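Local structure of CurH (Lyngbya majuscula, 3KG7) at residues A56-A61 with A120-S125; L90-A95 with Q101-F106. The protein is the dehydratase domain of a curacin polyketide synthase module, a double-hotdog lyase that probably removes water from a beta-hydroxyacyl intermediate to leave a double bond. All coordinates share one frame; numbering follows the deposited sequence.

Interaction 1: residues A56-A61 with A120-S125; sequences AMTLAA and ASMSVS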
ATOM      1  N   ALA C  56      -8.105   7.867  17.466  1.00 80.08           N
ATOM      2  CA  ALA C  56      -7.644   6.643  18.103  1.00 80.08           C
ATOM      3  C   ALA C  56      -6.704   5.885  17.188  1.00 82.43           C
ATOM      4  O   ALA C  56      -5.614   5.485  17.608  1.00 84.34           O
ATOM      5  CB  ALA C  56      -8.817   5.780  18.457  1.00 77.59           C
HETATM    6  N   MSE C  57      -7.123   5.710  15.935  1.00 85.02           N
HETATM    7  CA  MSE C  57      -6.338   4.953  14.952  1.00 90.33           C
HETATM    8  C   MSE C  57      -4.985   5.601  14.676  1.00 85.86           C
HETATM    9  O   MSE C  57      -3.954   4.929  14.631  1.00 83.15           O
HETATM   10  CB  MSE C  57      -7.113   4.796  13.648  1.00 90.32           C
HETATM   11  CG  MSE C  57      -8.304   3.884  13.771  1.00 96.32           C
HETATM   12 SE   MSE C  57      -9.264   3.760  12.090  1.00102.53          SE
HETATM   13  CE  MSE C  57      -8.166   2.447  11.162  1.00100.12           C
ATOM     14  N   THR C  58      -5.007   6.916  14.503  1.00 83.73           N
ATOM     15  CA  THR C  58      -3.805   7.671  14.210  1.00 82.00           C
ATOM     16  C   THR C  58      -2.834   7.578  15.381  1.00 82.85           C
ATOM     17  O   THR C  58      -1.623   7.350  15.183  1.00 82.10           O
ATOM     18  CB  THR C  58      -4.125   9.138  13.880  1.00 81.74           C
ATOM     19  OG1 THR C  58      -4.995   9.195  12.740  1.00 81.29           O
ATOM     20  CG2 THR C  58      -2.844   9.901  13.565  1.00 81.79           C
ATOM     21  N   LEU C  59      -3.369   7.736  16.592  1.00 80.69           N
ATOM     22  CA  LEU C  59      -2.573   7.594  17.799  1.00 79.97           C
ATOM     23  C   LEU C  59      -1.983   6.195  17.898  1.00 79.66           C
ATOM     24  O   LEU C  59      -0.864   6.036  18.367  1.00 79.43           O
ATOM     25  CB  LEU C  59      -3.390   7.922  19.042  1.00 77.82           C
ATOM     26  CG  LEU C  59      -3.905   9.342  19.229  1.00 75.91           C
ATOM     27  CD1 LEU C  59      -5.040   9.320  20.234  1.00 75.76           C
ATOM     28  CD2 LEU C  59      -2.793  10.273  19.687  1.00 74.09           C
ATOM     29  N   ALA C  60      -2.723   5.194  17.428  1.00 77.69           N
ATOM     30  CA  ALA C  60      -2.211   3.830  17.404  1.00 77.05           C
ATOM     31  C   ALA C  60      -1.098   3.658  16.373  1.00 78.54           C
ATOM     32  O   ALA C  60      -0.186   2.854  16.577  1.00 80.09           O
ATOM     33  CB  ALA C  60      -3.330   2.833  17.169  1.00 75.17           C
ATOM     34  N   ALA C  61      -1.151   4.429  15.287  1.00 78.27           N
ATOM     35  CA  ALA C  61      -0.137   4.340  14.236  1.00 77.57           C
ATOM     36  C   ALA C  61       1.201   4.986  14.622  1.00 78.22           C
ATOM     37  O   ALA C  61       2.277   4.442  14.343  1.00 78.50           O
ATOM     38  CB  ALA C  61      -0.657   4.934  12.944  1.00 75.90           C
ATOM     39  N   ALA C 120     -12.272  11.226   7.356  1.00 78.75           N
ATOM     40  CA  ALA C 120     -11.473  12.038   8.261  1.00 79.92           C
ATOM     41  C   ALA C 120     -10.167  12.561   7.656  1.00 80.32           C
ATOM     42  O   ALA C 120      -9.586  11.942   6.760  1.00 82.09           O
ATOM     43  CB  ALA C 120     -11.186  11.265   9.545  1.00 80.13           C
ATOM     44  N   SER C 121      -9.728  13.715   8.162  1.00 80.01           N
ATOM     45  CA  SER C 121      -8.399  14.247   7.884  1.00 80.56           C
ATOM     46  C   SER C 121      -7.848  14.868   9.157  1.00 81.30           C
ATOM     47  O   SER C 121      -8.614  15.368   9.984  1.00 81.40           O
ATOM     48  CB  SER C 121      -8.455  15.306   6.785  1.00 80.45           C
ATOM     49  OG  SER C 121      -9.377  16.329   7.122  1.00 80.67           O
HETATM   50  N   MSE C 122      -6.531  14.834   9.312  1.00 83.12           N
HETATM   51  CA  MSE C 122      -5.866  15.491  10.440  1.00 88.35           C
HETATM   52  C   MSE C 122      -4.357  15.535  10.236  1.00 84.67           C
HETATM   53  O   MSE C 122      -3.830  14.921   9.305  1.00 83.58           O
HETATM   54  CB  MSE C 122      -6.195  14.793  11.763  1.00 90.18           C
HETATM   55  CG  MSE C 122      -5.589  13.412  11.903  1.00 95.45           C
HETATM   56 SE   MSE C 122      -6.758  12.181  12.865  1.00103.34          SE
HETATM   57  CE  MSE C 122      -8.212  12.071  11.562  1.00 98.32           C
ATOM     58  N   SER C 123      -3.675  16.267  11.110  1.00 83.22           N
ATOM     59  CA  SER C 123      -2.223  16.319  11.115  1.00 82.02           C
ATOM     60  C   SER C 123      -1.698  15.849  12.454  1.00 83.69           C
ATOM     61  O   SER C 123      -2.197  16.258  13.514  1.00 83.07           O
ATOM     62  CB  SER C 123      -1.720  17.735  10.845  1.00 81.90           C
ATOM     63  OG  SER C 123      -1.651  18.017   9.453  1.00 82.62           O
ATOM     64  N   VAL C 124      -0.703  14.971  12.399  1.00 84.56           N
ATOM     65  CA  VAL C 124       0.095  14.645  13.566  1.00 84.28           C
ATOM     66  C   VAL C 124       1.068  15.807  13.749  1.00 84.92           C
ATOM     67  O   VAL C 124       1.791  16.162  12.818  1.00 86.32           O
ATOM     68  CB  VAL C 124       0.854  13.328  13.343  1.00 83.29           C
ATOM     69  CG1 VAL C 124       1.623  12.910  14.597  1.00 81.58           C
ATOM     70  CG2 VAL C 124      -0.119  12.243  12.938  1.00 82.15           C
ATOM     71  N   SER C 125       1.062  16.421  14.928  1.00 86.20           N
ATOM     72  CA  SER C 125       1.983  17.513  15.230  1.00 87.04           C
ATOM     73  C   SER C 125       3.435  17.019  15.209  1.00 86.07           C
ATOM     74  O   SER C 125       3.697  15.866  15.550  1.00 88.13           O
ATOM     75  CB  SER C 125       1.645  18.121  16.592  1.00 88.07           C
ATOM     76  OG  SER C 125       2.399  19.300  16.842  1.00 91.59           O
TER
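Thr58, on helix 52-62, faces strand 117-124 with its CA 8.0 Å from that of Val124, a helix-on-sheet spacing at which the backbones stay apart and side chains alone bridge the two. The CB of Thr58 points at the strand, and its two branches divide the work. The methyl branch, placed anti to the backbone N, lies alongside Val124, with CG2 of Thr58 3.6 Å from CG2 of Val124. The hydroxyl branch turns to the selenomethionine Met122, whose SE lies 3.5 Å from Thr58 OG1. Met122 begins with CG wedged between its own backbone N and carbonyl carbon (chi1 69°), and further bends at chi2 and chi3 bring the selenium in front of the threonine. In both pairs the side chains run past one another in opposite directions. Met122 and Val124 sit two residues apart and so share one face of the strand, while Ser123 between them points away. Tyr54 and Val62 of the same helix extend the packing to Met122 and Val124, as expected of a hotdog fold, in which a central helix is wrapped by a curved antiparallel sheet. No hydrogen bond links the segments. The buried Thr58 hydroxyl is instead bonded to the carbonyl oxygen of Tyr54, one turn back, so its polarity is met within the helix and the interface remains one of van der Waals packing.

Interaction 2: residues L90-A95 with Q101-F106; sequences LMLHTA and QFVEVF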
ATOM      1  N   LEU C  90      -6.421   3.993   6.028  1.00 79.43           N
ATOM      2  CA  LEU C  90      -5.877   5.152   6.726  1.00 79.12           C
ATOM      3  C   LEU C  90      -4.512   5.428   6.118  1.00 81.78           C
ATOM      4  O   LEU C  90      -3.631   4.562   6.142  1.00 85.38           O
ATOM      5  CB  LEU C  90      -5.763   4.884   8.225  1.00 77.62           C
ATOM      6  CG  LEU C  90      -5.276   6.034   9.111  1.00 79.12           C
ATOM      7  CD1 LEU C  90      -5.816   5.897  10.531  1.00 77.20           C
ATOM      8  CD2 LEU C  90      -3.748   6.129   9.127  1.00 78.78           C
HETATM    9  N   MSE C  91      -4.347   6.622   5.561  1.00 83.61           N
HETATM   10  CA  MSE C  91      -3.124   6.988   4.869  1.00 85.77           C
HETATM   11  C   MSE C  91      -2.315   7.980   5.712  1.00 83.30           C
HETATM   12  O   MSE C  91      -2.780   9.081   6.031  1.00 82.45           O
HETATM   13  CB  MSE C  91      -3.479   7.539   3.483  1.00 99.26           C
HETATM   14  CG  MSE C  91      -2.318   8.085   2.649  1.00110.27           C
HETATM   15 SE   MSE C  91      -1.114   6.727   1.890  1.00129.92          SE
HETATM   16  CE  MSE C  91      -1.066   7.413   0.053  1.00114.43           C
ATOM     17  N   LEU C  92      -1.115   7.563   6.097  1.00 80.41           N
ATOM     18  CA  LEU C  92      -0.227   8.386   6.911  1.00 78.38           C
ATOM     19  C   LEU C  92       0.871   8.919   6.018  1.00 79.48           C
ATOM     20  O   LEU C  92       1.750   8.172   5.578  1.00 78.29           O
ATOM     21  CB  LEU C  92       0.350   7.564   8.063  1.00 78.34           C
ATOM     22  CG  LEU C  92       1.477   8.103   8.939  1.00 77.00           C
ATOM     23  CD1 LEU C  92       0.949   9.177   9.855  1.00 79.82           C
ATOM     24  CD2 LEU C  92       2.069   6.975   9.749  1.00 74.37           C
ATOM     25  N   HIS C  93       0.815  10.212   5.735  1.00 80.17           N
ATOM     26  CA  HIS C  93       1.742  10.786   4.775  1.00 81.56           C
ATOM     27  C   HIS C  93       3.139  10.933   5.325  1.00 81.65           C
ATOM     28  O   HIS C  93       3.356  10.914   6.539  1.00 84.16           O
ATOM     29  CB  HIS C  93       1.218  12.107   4.231  1.00 82.00           C
ATOM     30  CG  HIS C  93      -0.008  11.953   3.402  1.00 82.89           C
ATOM     31  ND1 HIS C  93      -1.276  12.002   3.937  1.00 85.48           N
ATOM     32  CD2 HIS C  93      -0.166  11.724   2.078  1.00 85.99           C
ATOM     33  CE1 HIS C  93      -2.166  11.828   2.975  1.00 86.14           C
ATOM     34  NE2 HIS C  93      -1.519  11.654   1.838  1.00 88.43           N
ATOM     35  N   THR C  94       4.102  11.042   4.425  1.00 82.40           N
ATOM     36  CA  THR C  94       5.477  11.235   4.837  1.00 84.28           C
ATOM     37  C   THR C  94       5.612  12.658   5.404  1.00 84.91           C
ATOM     38  O   THR C  94       4.997  13.606   4.897  1.00 86.34           O
ATOM     39  CB  THR C  94       6.451  10.920   3.670  1.00 85.55           C
ATOM     40  OG1 THR C  94       7.807  11.043   4.116  1.00 90.57           O
ATOM     41  CG2 THR C  94       6.200  11.819   2.450  1.00 84.84           C
ATOM     42  N   ALA C  95       6.377  12.799   6.482  1.00 85.24           N
ATOM     43  CA  ALA C  95       6.499  14.089   7.170  1.00 84.49           C
ATOM     44  C   ALA C  95       6.966  15.186   6.219  1.00 84.98           C
ATOM     45  O   ALA C  95       7.812  14.952   5.348  1.00 84.35           O
ATOM     46  CB  ALA C  95       7.437  13.974   8.346  1.00 83.29           C
ATOM     47  N   GLN C 101       2.840  15.208   9.880  1.00 82.66           N
ATOM     48  CA  GLN C 101       2.362  14.083   9.069  1.00 81.09           C
ATOM     49  C   GLN C 101       0.862  14.223   8.840  1.00 81.98           C
ATOM     50  O   GLN C 101       0.069  14.206   9.789  1.00 83.59           O
ATOM     51  CB  GLN C 101       2.649  12.735   9.746  1.00 79.06           C
ATOM     52  CG  GLN C 101       4.115  12.393   9.947  1.00 76.98           C
ATOM     53  CD  GLN C 101       4.321  11.320  11.019  1.00 78.34           C
ATOM     54  OE1 GLN C 101       4.570  10.147  10.709  1.00 79.32           O
ATOM     55  NE2 GLN C 101       4.200  11.715  12.282  1.00 76.93           N
ATOM     56  N   PHE C 102       0.478  14.374   7.581  1.00 80.51           N
ATOM     57  CA  PHE C 102      -0.931  14.440   7.221  1.00 79.86           C
ATOM     58  C   PHE C 102      -1.527  13.030   7.272  1.00 80.26           C
ATOM     59  O   PHE C 102      -0.857  12.050   6.923  1.00 79.93           O
ATOM     60  CB  PHE C 102      -1.090  15.065   5.835  1.00 77.56           C
ATOM     61  CG  PHE C 102      -2.491  15.477   5.508  1.00 79.40           C
ATOM     62  CD1 PHE C 102      -3.226  16.265   6.391  1.00 79.32           C
ATOM     63  CD2 PHE C 102      -3.079  15.095   4.300  1.00 79.06           C
ATOM     64  CE1 PHE C 102      -4.533  16.646   6.081  1.00 79.72           C
ATOM     65  CE2 PHE C 102      -4.377  15.478   3.979  1.00 76.18           C
ATOM     66  CZ  PHE C 102      -5.107  16.253   4.868  1.00 76.96           C
ATOM     67  N   VAL C 103      -2.765  12.927   7.743  1.00 80.37           N
ATOM     68  CA  VAL C 103      -3.455  11.641   7.836  1.00 80.74           C
ATOM     69  C   VAL C 103      -4.832  11.781   7.211  1.00 81.31           C
ATOM     70  O   VAL C 103      -5.523  12.778   7.436  1.00 81.80           O
ATOM     71  CB  VAL C 103      -3.611  11.178   9.308  1.00 84.21           C
ATOM     72  CG1 VAL C 103      -4.417   9.879   9.396  1.00 84.21           C
ATOM     73  CG2 VAL C 103      -2.244  11.010   9.991  1.00 83.29           C
ATOM     74  N   GLU C 104      -5.226  10.797   6.411  1.00 80.83           N
ATOM     75  CA  GLU C 104      -6.581  10.793   5.864  1.00 80.38           C
ATOM     76  C   GLU C 104      -7.166   9.386   5.859  1.00 78.75           C
ATOM     77  O   GLU C 104      -6.443   8.415   5.647  1.00 76.89           O
ATOM     78  CB  GLU C 104      -6.630  11.463   4.487  1.00 80.93           C
ATOM     79  CG  GLU C 104      -5.588  10.959   3.506  1.00 84.44           C
ATOM     80  CD  GLU C 104      -5.442  11.842   2.271  1.00 85.21           C
ATOM     81  OE1 GLU C 104      -5.838  13.028   2.308  1.00 84.45           O
ATOM     82  OE2 GLU C 104      -4.914  11.339   1.253  1.00 88.66           O
ATOM     83  N   VAL C 105      -8.465   9.292   6.136  1.00 76.79           N
ATOM     84  CA  VAL C 105      -9.170   8.013   6.204  1.00 76.46           C
ATOM     85  C   VAL C 105     -10.244   7.950   5.127  1.00 77.93           C
ATOM     86  O   VAL C 105     -11.141   8.796   5.078  1.00 79.47           O
ATOM     87  CB  VAL C 105      -9.818   7.786   7.591  1.00 76.98           C
ATOM     88  CG1 VAL C 105     -10.709   6.531   7.586  1.00 76.56           C
ATOM     89  CG2 VAL C 105      -8.744   7.710   8.697  1.00 76.60           C
ATOM     90  N   PHE C 106     -10.137   6.942   4.266  1.00 78.12           N
ATOM     91  CA  PHE C 106     -11.084   6.703   3.178  1.00 78.34           C
ATOM     92  C   PHE C 106     -11.704   5.320   3.326  1.00 78.79           C
ATOM     93  O   PHE C 106     -11.080   4.419   3.897  1.00 77.13           O
ATOM     94  CB  PHE C 106     -10.357   6.750   1.828  1.00 79.84           C
ATOM     95  CG  PHE C 106      -9.947   8.130   1.388  1.00 80.06           C
ATOM     96  CD1 PHE C 106     -10.654   8.790   0.387  1.00 81.34           C
ATOM     97  CD2 PHE C 106      -8.840   8.762   1.950  1.00 81.10           C
ATOM     98  CE1 PHE C 106     -10.275  10.073  -0.037  1.00 81.17           C
ATOM     99  CE2 PHE C 106      -8.457  10.046   1.536  1.00 80.98           C
ATOM    100  CZ  PHE C 106      -9.171  10.698   0.543  1.00 79.95           C
TER
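Leu90 lies across both Val103 and Val105 on the helix-facing side of a beta hairpin of the hotdog sheet, formed by strands 86-92 and 101-109; residues 90-92 and 101-106 run antiparallel, their axes at 166°. Its CD2 is 3.8 Å from Val103 CG1, and its CG is 3.9 Å from Val105 CG2. With CG anti to the backbone N in both leucines, Leu92 sends CD1 to the other methyl of Val103, CG2, at 3.7 Å, so the valine is flanked by a leucine on each branch. Thr58 and Met57 of helix 52-62 cover this face at Leu90. Toward the turn, Leu92 also meets the side-chain amide of Gln101.

Between the non-hydrogen-bonded pairs Leu90-Val105 and Leu92-Val103 lies the hydrogen-bonded pair Met91-Glu104, closed by a nearly straight bond from Met91 N to Glu104 O (2.8 Å, 177°) and a return bond from Glu104 N to Met91 O. On the face that carries Met91 and Glu104, the CG of the selenomethionine Met91 lies over one face of the His93 ring, toward its rim. Here Ser20 of the second subunit packs on Met91 and Glu104. The rings of His93 and Phe102 lie side by side, slid apart with little overlap. Phe102 O accepts a hydrogen bond from the backbone N of His93 and a weak one from its ND1, which would tend to fix the ring's rotation. Next along the rim of that imidazole, beside CE1, stands the Glu104 carboxylate, its plane turned 78° from the ring and its OE2 3.3 Å from His93 CE1.

Strand 101-109 joins the two interactions: it pairs with strand 86-92 in interaction 2 and with strand 117-124, which carries one side of interaction 1. Val103 N is 2.7 Å from Met122 O, a probable hydrogen bond that continues the sheet from one contact to the other, and Thr58 packs on Val103 as well. The centres of interaction 1 and interaction 2 are about 8 Å apart. Interaction 1 is wholly buried and small, a helix-to-sheet contact made by three side chains. Interaction 2 is larger and only partly buried; backbone hydrogen bonds hold it, its apolar face adjoins the same helix, and the face bearing Met91 and Glu104 packs against the second subunit.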